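PDB 3B9O: alkane monooxygenase from Geobacillus thermodenitrificans, which is a member of the luciferase-like monooxygenase family, built on a TIM-barrel fold and modelled with flavin mononucleotide bound. Local coordinates for residues I18-W23 with E306-H311; I7-M12 with G49-L54; Y66-D71 with L320-S325; V283-T288 with E391-E396. One frame throughout, in Å; residues are numbered along the deposited sequence.

Contact 1. Residues I18-W23 with E306-H311; sequences IAHGLW and EGHLAH
A cluster of three imidazoles joins His-20, in the loop after strand 6-12, to His-308 and His-311, which lie about one turn apart on helix 305-316. His-20 turns its ring edge toward the face of the His-308 ring in an edge-to-face pair, centroids 5.2 Å apart and planes at 63°. The CB of His-20 also sits over that face, 3.9 Å from the ring centroid, a CH-pi contact. Where Gly-307 presents only backbone, the same CB comes within 3.8 Å of the Gly-307 C. The loop brings His-20 into place through two overlapping turns: an inverse gamma turn centred on Ala-19, with a weak bond from His-20 N to Ile-18 O, and a type II beta turn from Ala-19 to Leu-22, in which Gly-21 takes the positive phi of 99°. His-311, its CG anti to the backbone N (chi1 -166°), meets His-20 rim to rim, with centroids 4.9 Å apart; the shortest approach of these rings is modelled too tightly to be trusted. At another rim atom of His-311, Ile-18 CD1 packs 3.8 Å from CE1, near the ring plane. Ile-18 O lies 3.2 Å from His-308 CE1. Beyond the segments, Trp-303 stacks on His-308, Tyr-63 meets the His-311 ring, and His-20 NE2 has a weak hydrogen bond to Gly-16 O.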
loop_
_atom_site.group_PDB
_atom_site.type_symbol
_atom_site.label_atom_id
_atom_site.label_comp_id
_atom_site.label_asym_id
_atom_site.label_seq_id
_atom_site.Cartn_x
_atom_site.Cartn_y
_atom_site.Cartn_z
ATOM N N ILE A 18 1.218 -12.202 4.510
ATOM C CA ILE A 18 1.602 -11.855 5.893
ATOM C C ILE A 18 1.436 -13.055 6.856
ATOM O O ILE A 18 2.356 -13.342 7.620
ATOM C CB ILE A 18 0.793 -10.637 6.461
ATOM C CG1 ILE A 18 0.974 -9.377 5.594
ATOM C CG2 ILE A 18 1.168 -10.358 7.942
ATOM C CD1 ILE A 18 2.443 -8.870 5.465
ATOM N N ALA A 19 0.277 -13.726 6.831
ATOM C CA ALA A 19 -0.016 -14.845 7.752
ATOM C C ALA A 19 0.568 -16.190 7.279
ATOM O O ALA A 19 -0.129 -17.079 6.802
ATOM C CB ALA A 19 -1.532 -14.951 8.027
ATOM N N HIS A 20 1.864 -16.350 7.443
ATOM C CA HIS A 20 2.528 -17.547 6.874
ATOM C C HIS A 20 2.088 -18.859 7.460
ATOM O O HIS A 20 1.799 -18.948 8.651
ATOM C CB HIS A 20 4.025 -17.300 6.784
ATOM C CG HIS A 20 4.326 -16.140 5.885
ATOM N ND1 HIS A 20 4.889 -14.957 6.327
ATOM C CD2 HIS A 20 4.042 -15.960 4.579
ATOM C CE1 HIS A 20 4.986 -14.120 5.311
ATOM N NE2 HIS A 20 4.472 -14.703 4.238
ATOM N N GLY A 21 1.873 -19.837 6.577
ATOM C CA GLY A 21 1.362 -21.128 6.971
ATOM C C GLY A 21 -0.130 -21.285 6.747
ATOM O O GLY A 21 -0.633 -22.412 6.670
ATOM N N LEU A 22 -0.849 -20.165 6.664
ATOM C CA LEU A 22 -2.300 -20.200 6.598
ATOM C C LEU A 22 -2.905 -20.725 5.303
ATOM O O LEU A 22 -4.069 -21.081 5.300
ATOM C CB LEU A 22 -2.947 -18.860 7.011
ATOM C CG LEU A 22 -3.120 -19.189 8.485
ATOM C CD1 LEU A 22 -1.962 -18.698 9.359
ATOM C CD2 LEU A 22 -4.474 -19.049 9.041
ATOM N N TRP A 23 -2.113 -20.774 4.236
ATOM C CA TRP A 23 -2.576 -21.300 2.934
ATOM C C TRP A 23 -3.189 -22.696 3.100
ATOM O O TRP A 23 -4.106 -23.083 2.361
ATOM C CB TRP A 23 -1.433 -21.323 1.912
ATOM C CG TRP A 23 -0.307 -22.261 2.207
ATOM C CD1 TRP A 23 0.864 -21.957 2.871
ATOM C CD2 TRP A 23 -0.193 -23.650 1.811
ATOM N NE1 TRP A 23 1.690 -23.059 2.906
ATOM C CE2 TRP A 23 1.073 -24.108 2.259
ATOM C CE3 TRP A 23 -1.035 -24.547 1.115
ATOM C CZ2 TRP A 23 1.512 -25.434 2.057
ATOM C CZ3 TRP A 23 -0.582 -25.864 0.897
ATOM C CH2 TRP A 23 0.660 -26.292 1.390
ATOM N N GLU A 306 8.431 -21.074 10.626
ATOM C CA GLU A 306 9.482 -21.077 9.621
ATOM C C GLU A 306 9.223 -20.075 8.468
ATOM O O GLU A 306 10.131 -19.369 8.017
ATOM C CB GLU A 306 9.665 -22.512 9.111
ATOM C CG GLU A 306 11.084 -22.844 8.694
ATOM C CD GLU A 306 12.092 -23.023 9.856
ATOM O OE1 GLU A 306 13.298 -23.053 9.573
ATOM O OE2 GLU A 306 11.716 -23.118 11.027
ATOM N N GLY A 307 7.971 -20.001 8.025
ATOM C CA GLY A 307 7.566 -18.990 7.058
ATOM C C GLY A 307 7.770 -17.585 7.584
ATOM O O GLY A 307 8.356 -16.739 6.905
ATOM N N HIS A 308 7.346 -17.351 8.830
ATOM C CA HIS A 308 7.647 -16.051 9.457
ATOM C C HIS A 308 9.113 -15.730 9.610
ATOM O O HIS A 308 9.502 -14.604 9.394
ATOM C CB HIS A 308 6.912 -15.889 10.773
ATOM C CG HIS A 308 5.434 -15.930 10.593
ATOM N ND1 HIS A 308 4.715 -14.838 10.178
ATOM C CD2 HIS A 308 4.552 -16.951 10.687
ATOM C CE1 HIS A 308 3.444 -15.165 10.074
ATOM N NE2 HIS A 308 3.318 -16.444 10.375
ATOM N N LEU A 309 9.937 -16.719 9.947
ATOM C CA LEU A 309 11.385 -16.464 9.979
ATOM C C LEU A 309 11.919 -16.009 8.626
ATOM O O LEU A 309 12.767 -15.105 8.551
ATOM C CB LEU A 309 12.148 -17.701 10.482
ATOM C CG LEU A 309 12.573 -17.982 11.930
ATOM C CD1 LEU A 309 12.245 -16.940 12.962
ATOM C CD2 LEU A 309 12.124 -19.378 12.338
ATOM N N ALA A 310 11.446 -16.637 7.553
ATOM C CA ALA A 310 11.859 -16.257 6.197
ATOM C C ALA A 310 11.471 -14.804 5.903
ATOM O O ALA A 310 12.290 -14.028 5.380
ATOM C CB ALA A 310 11.259 -17.228 5.133
ATOM N N HIS A 311 10.250 -14.434 6.294
ATOM C CA HIS A 311 9.731 -13.077 6.046
ATOM C C HIS A 311 10.541 -12.043 6.803
ATOM O O HIS A 311 10.938 -11.024 6.258
ATOM C CB HIS A 311 8.263 -12.990 6.473
ATOM C CG HIS A 311 7.564 -11.770 5.973
ATOM N ND1 HIS A 311 6.195 -11.695 5.843
ATOM C CD2 HIS A 311 8.045 -10.578 5.541
ATOM C CE1 HIS A 311 5.861 -10.506 5.373
ATOM N NE2 HIS A 311 6.965 -9.818 5.161
#

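Contact 2. Residues I7-M12 with G49-L54; sequences INAFEM and GKFDAL
The Phe-51 ring receives Ile-7 over one face, where CG2 of Ile-7 stands 4.0 Å from the ring centroid as a CH-pi contact, while Ala-9 N lies in plane at the ring edge, 3.5 Å from CD2 of Phe-51. Ala-9 CB packs against CD2 and CE2 on the same rim. Next along, CD2 of Leu-54 touches Glu-11 CB at 3.5 Å and lies as close to Ala-9 O. The backbones pair as parallel strands: Ala-9 N donates to Ala-53 O at 2.8 Å, nearly straight at 167°, whereas the bond from Asp-52 N to Ile-7 O is weak. Helix 36-48 links the two strands, giving a beta-alpha-beta crossover in the TIM barrel, and its Leu-46 packs on Ala-9 and Leu-54. A water donates to both Asn-8 OD1 (2.8 Å) and Asp-52 OD2 (3.0 Å), bridging amide and carboxylate planes set 65° apart. Asn-8 ND2 turns to Asn-376 and Tyr-225. The buried Asp-52 carboxylate also has a salt bridge from OD1 to Arg-404, a hydrogen bond from OD2 to His-6 and a weak bond from Ile-7 N, surroundings that would be expected to favour its ionised form.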
loop_
_atom_site.group_PDB
_atom_site.type_symbol
_atom_site.label_atom_id
_atom_site.label_comp_id
_atom_site.label_asym_id
_atom_site.label_seq_id
_atom_site.Cartn_x
_atom_site.Cartn_y
_atom_site.Cartn_z
ATOM N N ILE A 7 -11.031 2.580 5.151
ATOM C CA ILE A 7 -10.581 1.209 5.270
ATOM C C ILE A 7 -10.149 0.656 3.918
ATOM O O ILE A 7 -10.928 0.675 2.951
ATOM C CB ILE A 7 -11.639 0.308 5.950
ATOM C CG1 ILE A 7 -11.825 0.735 7.430
ATOM C CG2 ILE A 7 -11.210 -1.162 5.925
ATOM C CD1 ILE A 7 -13.054 0.228 8.067
ATOM N N ASN A 8 -8.911 0.168 3.874
ATOM C CA ASN A 8 -8.367 -0.549 2.722
ATOM C C ASN A 8 -8.204 -2.046 3.009
ATOM O O ASN A 8 -7.869 -2.432 4.135
ATOM C CB ASN A 8 -6.987 -0.023 2.358
ATOM C CG ASN A 8 -6.983 1.436 2.001
ATOM O OD1 ASN A 8 -7.998 1.999 1.579
ATOM N ND2 ASN A 8 -5.819 2.064 2.152
ATOM N N ALA A 9 -8.398 -2.858 1.981
ATOM C CA ALA A 9 -8.179 -4.297 2.033
ATOM C C ALA A 9 -6.735 -4.548 1.667
ATOM O O ALA A 9 -6.297 -4.154 0.588
ATOM C CB ALA A 9 -9.110 -4.964 1.055
ATOM N N PHE A 10 -5.978 -5.158 2.565
ATOM C CA PHE A 10 -4.554 -5.406 2.337
ATOM C C PHE A 10 -4.344 -6.750 1.627
ATOM O O PHE A 10 -4.750 -7.833 2.114
ATOM C CB PHE A 10 -3.778 -5.380 3.648
ATOM C CG PHE A 10 -2.302 -5.242 3.495
ATOM C CD1 PHE A 10 -1.754 -4.356 2.573
ATOM C CD2 PHE A 10 -1.441 -5.976 4.319
ATOM C CE1 PHE A 10 -0.374 -4.219 2.447
ATOM C CE2 PHE A 10 -0.045 -5.815 4.211
ATOM C CZ PHE A 10 0.479 -4.942 3.303
ATOM N N GLU A 11 -3.680 -6.684 0.483
ATOM C CA GLU A 11 -3.593 -7.869 -0.383
ATOM C C GLU A 11 -2.242 -7.920 -1.093
ATOM O O GLU A 11 -1.473 -6.971 -1.053
ATOM C CB GLU A 11 -4.787 -7.803 -1.377
ATOM C CG GLU A 11 -5.113 -8.995 -2.226
ATOM C CD GLU A 11 -5.137 -10.364 -1.497
ATOM O OE1 GLU A 11 -4.065 -10.905 -1.232
ATOM O OE2 GLU A 11 -6.210 -10.921 -1.258
ATOM N N MET A 12 -1.956 -9.048 -1.732
ATOM C CA MET A 12 -0.771 -9.201 -2.564
ATOM C C MET A 12 -1.053 -10.323 -3.558
ATOM O O MET A 12 -1.664 -11.343 -3.198
ATOM C CB MET A 12 0.493 -9.538 -1.720
ATOM C CG MET A 12 1.823 -9.473 -2.526
ATOM S SD MET A 12 3.253 -9.519 -1.417
ATOM C CE MET A 12 4.523 -9.995 -2.575
ATOM N N GLY A 49 -18.875 -4.172 0.738
ATOM C CA GLY A 49 -18.523 -3.673 2.069
ATOM C C GLY A 49 -18.119 -2.211 2.195
ATOM O O GLY A 49 -17.650 -1.795 3.260
ATOM N N LYS A 50 -18.252 -1.445 1.104
ATOM C CA LYS A 50 -17.904 0.006 1.020
ATOM C C LYS A 50 -16.439 0.352 1.315
ATOM O O LYS A 50 -16.146 1.488 1.699
ATOM C CB LYS A 50 -18.848 0.912 1.872
ATOM C CG LYS A 50 -20.304 0.489 1.818
ATOM C CD LYS A 50 -20.921 0.762 0.468
ATOM C CE LYS A 50 -22.344 0.192 0.435
ATOM N NZ LYS A 50 -22.945 0.461 -0.889
ATOM N N PHE A 51 -15.529 -0.603 1.132
ATOM C CA PHE A 51 -14.114 -0.323 1.350
ATOM C C PHE A 51 -13.640 0.859 0.484
ATOM O O PHE A 51 -14.046 0.955 -0.647
ATOM C CB PHE A 51 -13.277 -1.569 0.986
ATOM C CG PHE A 51 -13.088 -2.547 2.133
ATOM C CD1 PHE A 51 -14.187 -3.149 2.754
ATOM C CD2 PHE A 51 -11.813 -2.887 2.571
ATOM C CE1 PHE A 51 -14.009 -4.062 3.803
ATOM C CE2 PHE A 51 -11.623 -3.817 3.587
ATOM C CZ PHE A 51 -12.730 -4.412 4.197
ATOM N N ASP A 52 -12.768 1.726 0.998
ATOM C CA ASP A 52 -12.096 2.719 0.141
ATOM C C ASP A 52 -11.337 2.073 -1.030
ATOM O O ASP A 52 -11.472 2.492 -2.193
ATOM C CB ASP A 52 -11.034 3.512 0.898
ATOM C CG ASP A 52 -11.608 4.545 1.862
ATOM O OD1 ASP A 52 -12.563 4.222 2.587
ATOM O OD2 ASP A 52 -11.031 5.644 1.971
ATOM N N ALA A 53 -10.494 1.101 -0.705
ATOM C CA ALA A 53 -9.557 0.590 -1.720
ATOM C C ALA A 53 -9.077 -0.825 -1.440
ATOM O O ALA A 53 -9.186 -1.348 -0.296
ATOM C CB ALA A 53 -8.353 1.564 -1.875
ATOM N N LEU A 54 -8.548 -1.430 -2.499
ATOM C CA LEU A 54 -7.746 -2.633 -2.420
ATOM C C LEU A 54 -6.305 -2.170 -2.469
ATOM O O LEU A 54 -5.921 -1.511 -3.444
ATOM C CB LEU A 54 -8.026 -3.482 -3.658
ATOM C CG LEU A 54 -7.728 -4.986 -3.682
ATOM C CD1 LEU A 54 -7.020 -5.454 -4.878
ATOM C CD2 LEU A 54 -7.350 -5.714 -2.378
HETATM O O HOH W 1 -8.249 4.751 1.537
#

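Contact 3. Residues Y66-D71 with L320-S325; sequences YRQSRD and LSKYSS
Arg-67 and Ser-321 bring the two backbones to their closest, with CA atoms 5.8 Å apart. Segment 66-71 has no regular structure: Arg-67 and Gln-68 both have left-handed backbone angles, phi 54° and 60°, which curl the chain before Ser-69. Residues 320-321 form a short 3-10 segment, followed by a weak bond from Tyr-323 N to Leu-320 O. The side-chain contact is small and centres on Ser-321 CB, which lies 3.7 Å from Arg-67 CG and 3.9 Å from Tyr-66 CE1. Arg-67 CG itself rides 3.6 Å above the centre of the Tyr-66 ring, so ring, arginine CG and serine CB meet in a three-way contact. At the ring edge Leu-320 N approaches CD1 of Tyr-66 to 4.2 Å. Ser-321 OG, set between its own backbone N and carbonyl carbon (chi1 73°), bonds to OD1 of Asp-319, and the same oxygen accepts from Arg-67 N; one carboxylate oxygen thus ties the two loops together. Farther out, the side chains of Gln-68 and Lys-322 pass at about a right angle at the protein surface. Ser-69 OG accepts from Asp-71 N at 3.0 Å, a capping bond at the turn leading into helix 71-75. Tyr-66 reaches helix 305-316, packing on Leu-309 and bonding through OH to Glu-306, while Leu-320 is inserted between that helix, at Leu-309 and Tyr-312, and helix 334-341, at Ile-337, Ile-338 and Met-341.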
loop_
_atom_site.group_PDB
_atom_site.type_symbol
_atom_site.label_atom_id
_atom_site.label_comp_id
_atom_site.label_asym_id
_atom_site.label_seq_id
_atom_site.Cartn_x
_atom_site.Cartn_y
_atom_site.Cartn_z
ATOM N N TYR A 66 16.963 -15.664 5.407
ATOM C CA TYR A 66 16.905 -16.697 6.421
ATOM C C TYR A 66 17.463 -18.036 5.877
ATOM O O TYR A 66 17.075 -18.507 4.797
ATOM C CB TYR A 66 15.484 -16.821 6.960
ATOM C CG TYR A 66 15.255 -17.969 7.924
ATOM C CD1 TYR A 66 15.824 -17.970 9.201
ATOM C CD2 TYR A 66 14.465 -19.052 7.556
ATOM C CE1 TYR A 66 15.597 -19.026 10.082
ATOM C CE2 TYR A 66 14.234 -20.104 8.416
ATOM C CZ TYR A 66 14.813 -20.091 9.680
ATOM O OH TYR A 66 14.559 -21.133 10.545
ATOM N N ARG A 67 18.407 -18.607 6.639
ATOM C CA ARG A 67 19.221 -19.770 6.252
ATOM C C ARG A 67 19.962 -19.616 4.929
ATOM O O ARG A 67 20.278 -20.611 4.265
ATOM C CB ARG A 67 18.400 -21.065 6.305
ATOM C CG ARG A 67 17.660 -21.229 7.647
ATOM C CD ARG A 67 16.782 -22.435 7.704
ATOM N NE ARG A 67 17.551 -23.643 7.449
ATOM C CZ ARG A 67 17.831 -24.583 8.356
ATOM N NH1 ARG A 67 17.392 -24.485 9.621
ATOM N NH2 ARG A 67 18.548 -25.635 7.982
ATOM N N GLN A 68 20.216 -18.370 4.538
ATOM C CA GLN A 68 21.021 -18.051 3.358
ATOM C C GLN A 68 20.481 -18.593 2.014
ATOM O O GLN A 68 21.199 -18.689 1.015
ATOM C CB GLN A 68 22.485 -18.488 3.625
ATOM C CG GLN A 68 23.110 -17.735 4.820
ATOM C CD GLN A 68 22.957 -16.224 4.665
ATOM O OE1 GLN A 68 22.386 -15.545 5.537
ATOM N NE2 GLN A 68 23.434 -15.690 3.543
ATOM N N SER A 69 19.204 -18.926 1.993
ATOM C CA SER A 69 18.611 -19.573 0.848
ATOM C C SER A 69 17.155 -19.140 0.731
ATOM O O SER A 69 16.491 -18.890 1.733
ATOM C CB SER A 69 18.679 -21.088 1.052
ATOM O OG SER A 69 17.997 -21.765 0.039
ATOM N N ARG A 70 16.671 -19.098 -0.509
ATOM C CA ARG A 70 15.255 -18.909 -0.792
ATOM C C ARG A 70 14.432 -20.135 -0.433
ATOM O O ARG A 70 13.221 -20.066 -0.463
ATOM C CB ARG A 70 15.070 -18.625 -2.283
ATOM C CG ARG A 70 15.458 -19.825 -3.165
ATOM C CD ARG A 70 15.253 -19.559 -4.654
ATOM N NE ARG A 70 15.585 -20.769 -5.427
ATOM C CZ ARG A 70 16.802 -21.017 -5.902
ATOM N NH1 ARG A 70 17.764 -20.105 -5.743
ATOM N NH2 ARG A 70 17.036 -22.152 -6.561
ATOM N N ASP A 71 15.069 -21.262 -0.120
ATOM C CA ASP A 71 14.315 -22.528 0.004
ATOM C C ASP A 71 13.155 -22.526 0.998
ATOM O O ASP A 71 12.122 -23.129 0.730
ATOM C CB ASP A 71 15.223 -23.767 0.235
ATOM C CG ASP A 71 16.132 -24.082 -0.983
ATOM O OD1 ASP A 71 16.010 -23.466 -2.068
ATOM O OD2 ASP A 71 17.008 -24.954 -0.843
ATOM N N LEU A 320 18.176 -15.256 11.387
ATOM C CA LEU A 320 18.186 -15.726 12.788
ATOM C C LEU A 320 18.727 -17.148 13.013
ATOM O O LEU A 320 18.871 -17.585 14.174
ATOM C CB LEU A 320 16.788 -15.634 13.421
ATOM C CG LEU A 320 16.132 -14.254 13.478
ATOM C CD1 LEU A 320 14.805 -14.317 14.228
ATOM C CD2 LEU A 320 17.081 -13.219 14.108
ATOM N N SER A 321 18.996 -17.872 11.921
ATOM C CA SER A 321 19.461 -19.263 12.015
ATOM C C SER A 321 20.908 -19.199 12.437
ATOM O O SER A 321 21.429 -20.145 13.038
ATOM C CB SER A 321 19.328 -19.989 10.674
ATOM O OG SER A 321 20.309 -19.529 9.775
ATOM N N LYS A 322 21.521 -18.063 12.088
ATOM C CA LYS A 322 22.881 -17.654 12.424
ATOM C C LYS A 322 23.106 -17.178 13.865
ATOM O O LYS A 322 24.132 -16.553 14.137
ATOM C CB LYS A 322 23.280 -16.468 11.549
ATOM C CG LYS A 322 23.620 -16.803 10.130
ATOM C CD LYS A 322 24.691 -15.876 9.607
ATOM C CE LYS A 322 24.133 -14.561 9.110
ATOM N NZ LYS A 322 24.851 -14.135 7.864
ATOM N N TYR A 323 22.154 -17.430 14.762
ATOM C CA TYR A 323 22.195 -16.824 16.089
ATOM C C TYR A 323 21.908 -17.860 17.147
ATOM O O TYR A 323 21.037 -18.717 16.969
ATOM C CB TYR A 323 21.190 -15.640 16.215
ATOM C CG TYR A 323 21.594 -14.340 15.522
ATOM C CD1 TYR A 323 22.194 -13.303 16.228
ATOM C CD2 TYR A 323 21.361 -14.144 14.157
ATOM C CE1 TYR A 323 22.559 -12.112 15.594
ATOM C CE2 TYR A 323 21.733 -12.966 13.510
ATOM C CZ TYR A 323 22.317 -11.949 14.235
ATOM O OH TYR A 323 22.688 -10.781 13.604
ATOM N N SER A 324 22.640 -17.781 18.258
ATOM C CA SER A 324 22.252 -18.495 19.471
ATOM C C SER A 324 20.923 -17.920 19.979
ATOM O O SER A 324 20.641 -16.734 19.814
ATOM C CB SER A 324 23.335 -18.343 20.563
ATOM O OG SER A 324 22.918 -18.950 21.794
ATOM N N SER A 325 20.116 -18.776 20.581
ATOM C CA SER A 325 18.991 -18.381 21.405
ATOM C C SER A 325 19.320 -17.146 22.281
ATOM O O SER A 325 18.446 -16.312 22.547
ATOM C CB SER A 325 18.629 -19.590 22.281
ATOM O OG SER A 325 17.252 -19.665 22.601
#

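Contact 4. Residues V283-T288 with E391-E396; sequences VIVGKT and ELVVPE
Leu-392 extends from helix 384-399 toward the end of strand 276-285, and its atoms meet successive residues there. Its CB lies 4.2 Å from CG2 of Val-285. CG is anti to the carbonyl carbon (chi1 -58°), and from it the two methyls diverge: CD1 rests on the bare backbone of Gly-286, 3.9 Å from its CA, and also touches Val-285 CG1 at 4.1 Å, while CD2 meets the aliphatic CG of Lys-287 at 4.1 Å, these two side chains crossing at about a right angle. Beside it, Val-393 directs CG2 at both methyls of Val-285, the nearer being CG2 at 3.8 Å, and more distantly at Val-283 CG1 (4.3 Å). The contact is wholly apolar. The helix axis runs almost square to strand 283-285, at 97° and 9.5 Å. Leu-392 and Val-393 lie in a wider pi-type turn (391-393), and the helix kinks at Pro-395, whose N has no bond to the preceding turn. Pro-356, from helix 356-370, packs on Val-285 and Leu-392 alike. Such apolar packing of a helix on a strand of the parallel sheet belongs to the interface between the barrel and its outer helical layer in a TIM-barrel fold.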
loop_
_atom_site.group_PDB
_atom_site.type_symbol
_atom_site.label_atom_id
_atom_site.label_comp_id
_atom_site.label_asym_id
_atom_site.label_seq_id
_atom_site.Cartn_x
_atom_site.Cartn_y
_atom_site.Cartn_z
ATOM N N VAL A 283 -8.133 -8.337 12.165
ATOM C CA VAL A 283 -9.389 -8.397 12.893
ATOM C C VAL A 283 -9.861 -9.846 12.870
ATOM O O VAL A 283 -9.907 -10.462 11.810
ATOM C CB VAL A 283 -10.483 -7.470 12.263
ATOM C CG1 VAL A 283 -11.825 -7.761 12.889
ATOM C CG2 VAL A 283 -10.080 -5.945 12.416
ATOM N N ILE A 284 -10.172 -10.392 14.043
ATOM C CA ILE A 284 -10.804 -11.694 14.132
ATOM C C ILE A 284 -12.072 -11.442 14.936
ATOM O O ILE A 284 -12.021 -11.129 16.157
ATOM C CB ILE A 284 -9.926 -12.747 14.848
ATOM C CG1 ILE A 284 -8.614 -13.012 14.088
ATOM C CG2 ILE A 284 -10.743 -14.060 15.054
ATOM C CD1 ILE A 284 -7.511 -13.716 14.961
ATOM N N VAL A 285 -13.208 -11.544 14.264
ATOM C CA VAL A 285 -14.481 -11.108 14.834
ATOM C C VAL A 285 -15.523 -12.253 14.875
ATOM O O VAL A 285 -15.552 -13.145 13.992
ATOM C CB VAL A 285 -15.008 -9.816 14.119
ATOM C CG1 VAL A 285 -15.379 -10.085 12.654
ATOM C CG2 VAL A 285 -16.205 -9.173 14.874
ATOM N N GLY A 286 -16.354 -12.236 15.919
ATOM C CA GLY A 286 -17.487 -13.163 16.029
ATOM C C GLY A 286 -18.664 -12.491 16.717
ATOM O O GLY A 286 -18.538 -11.423 17.312
ATOM N N LYS A 287 -19.817 -13.133 16.657
ATOM C CA LYS A 287 -21.012 -12.613 17.327
ATOM C C LYS A 287 -20.841 -12.620 18.837
ATOM O O LYS A 287 -21.452 -11.808 19.554
ATOM C CB LYS A 287 -22.224 -13.432 16.894
ATOM C CG LYS A 287 -22.409 -13.297 15.378
ATOM C CD LYS A 287 -23.358 -14.321 14.783
ATOM C CE LYS A 287 -24.529 -13.603 14.165
ATOM N NZ LYS A 287 -25.260 -12.871 15.247
ATOM N N THR A 288 -19.993 -13.517 19.310
ATOM C CA THR A 288 -19.721 -13.642 20.731
ATOM C C THR A 288 -18.229 -13.753 20.883
ATOM O O THR A 288 -17.528 -14.072 19.925
ATOM C CB THR A 288 -20.401 -14.902 21.343
ATOM O OG1 THR A 288 -19.816 -16.080 20.778
ATOM C CG2 THR A 288 -21.897 -14.876 21.084
ATOM N N GLU A 391 -19.564 -8.487 7.204
ATOM C CA GLU A 391 -20.851 -8.890 7.784
ATOM C C GLU A 391 -21.078 -8.365 9.203
ATOM O O GLU A 391 -22.194 -8.062 9.540
ATOM C CB GLU A 391 -21.026 -10.408 7.756
ATOM C CG GLU A 391 -21.003 -10.994 6.336
ATOM C CD GLU A 391 -21.161 -12.510 6.303
ATOM O OE1 GLU A 391 -21.424 -13.023 5.200
ATOM O OE2 GLU A 391 -21.022 -13.191 7.350
ATOM N N LEU A 392 -20.022 -8.321 10.017
ATOM C CA LEU A 392 -20.132 -8.015 11.470
ATOM C C LEU A 392 -19.599 -6.628 11.905
ATOM O O LEU A 392 -20.265 -5.903 12.641
ATOM C CB LEU A 392 -19.462 -9.125 12.298
ATOM C CG LEU A 392 -19.981 -10.561 12.123
ATOM C CD1 LEU A 392 -19.170 -11.559 12.950
ATOM C CD2 LEU A 392 -21.466 -10.625 12.479
ATOM N N VAL A 393 -18.431 -6.227 11.430
ATOM C CA VAL A 393 -17.871 -4.961 11.909
ATOM C C VAL A 393 -18.448 -3.751 11.168
ATOM O O VAL A 393 -18.670 -2.687 11.773
ATOM C CB VAL A 393 -16.340 -4.926 11.858
ATOM C CG1 VAL A 393 -15.801 -3.560 12.463
ATOM C CG2 VAL A 393 -15.778 -6.131 12.612
ATOM N N VAL A 394 -18.610 -3.882 9.851
ATOM C CA VAL A 394 -19.049 -2.746 9.026
ATOM C C VAL A 394 -20.408 -2.134 9.531
ATOM O O VAL A 394 -20.499 -0.918 9.686
ATOM C CB VAL A 394 -19.053 -3.086 7.500
ATOM C CG1 VAL A 394 -19.998 -2.147 6.709
ATOM C CG2 VAL A 394 -17.570 -3.055 6.939
ATOM N N PRO A 395 -21.442 -2.965 9.782
ATOM C CA PRO A 395 -22.724 -2.375 10.262
ATOM C C PRO A 395 -22.581 -1.672 11.635
ATOM O O PRO A 395 -23.207 -0.626 11.880
ATOM C CB PRO A 395 -23.682 -3.594 10.360
ATOM C CG PRO A 395 -23.064 -4.616 9.491
ATOM C CD PRO A 395 -21.555 -4.421 9.576
ATOM N N GLU A 396 -21.721 -2.225 12.489
ATOM C CA GLU A 396 -21.413 -1.628 13.793
ATOM C C GLU A 396 -20.735 -0.251 13.636
ATOM O O GLU A 396 -21.119 0.721 14.279
ATOM C CB GLU A 396 -20.513 -2.575 14.586
ATOM C CG GLU A 396 -20.024 -2.001 15.951
ATOM C CD GLU A 396 -21.127 -1.954 17.009
ATOM O OE1 GLU A 396 -22.167 -2.658 16.852
ATOM O OE2 GLU A 396 -20.926 -1.209 17.996
#

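How the contacts relate
Contacts 1 and 2 lie near the flavin: the side chain of Ile-18 in contact 1 is about 7 Å from the FMN and that of Glu-11 in contact 2 about 10 Å. The two meet directly where Ile-18 CG1 packs on Phe-10 CE2 at 4.0 Å, joining the loop of contact 1 to strand 6-12. Contact 3 lies farther out, its centre about 14 Å from that of contact 1, but it packs on helix 305-316, which carries one side of contact 1, with Ala-310 CA 3.7 Å from Tyr-66 CB. Contacts 2 and 4 both reach the barrel sheet, with centres about 16 Å apart, and touch through Gly-49 O and Val-394 CG2. Contacts 3 and 4 are remote, about 39 Å between centres.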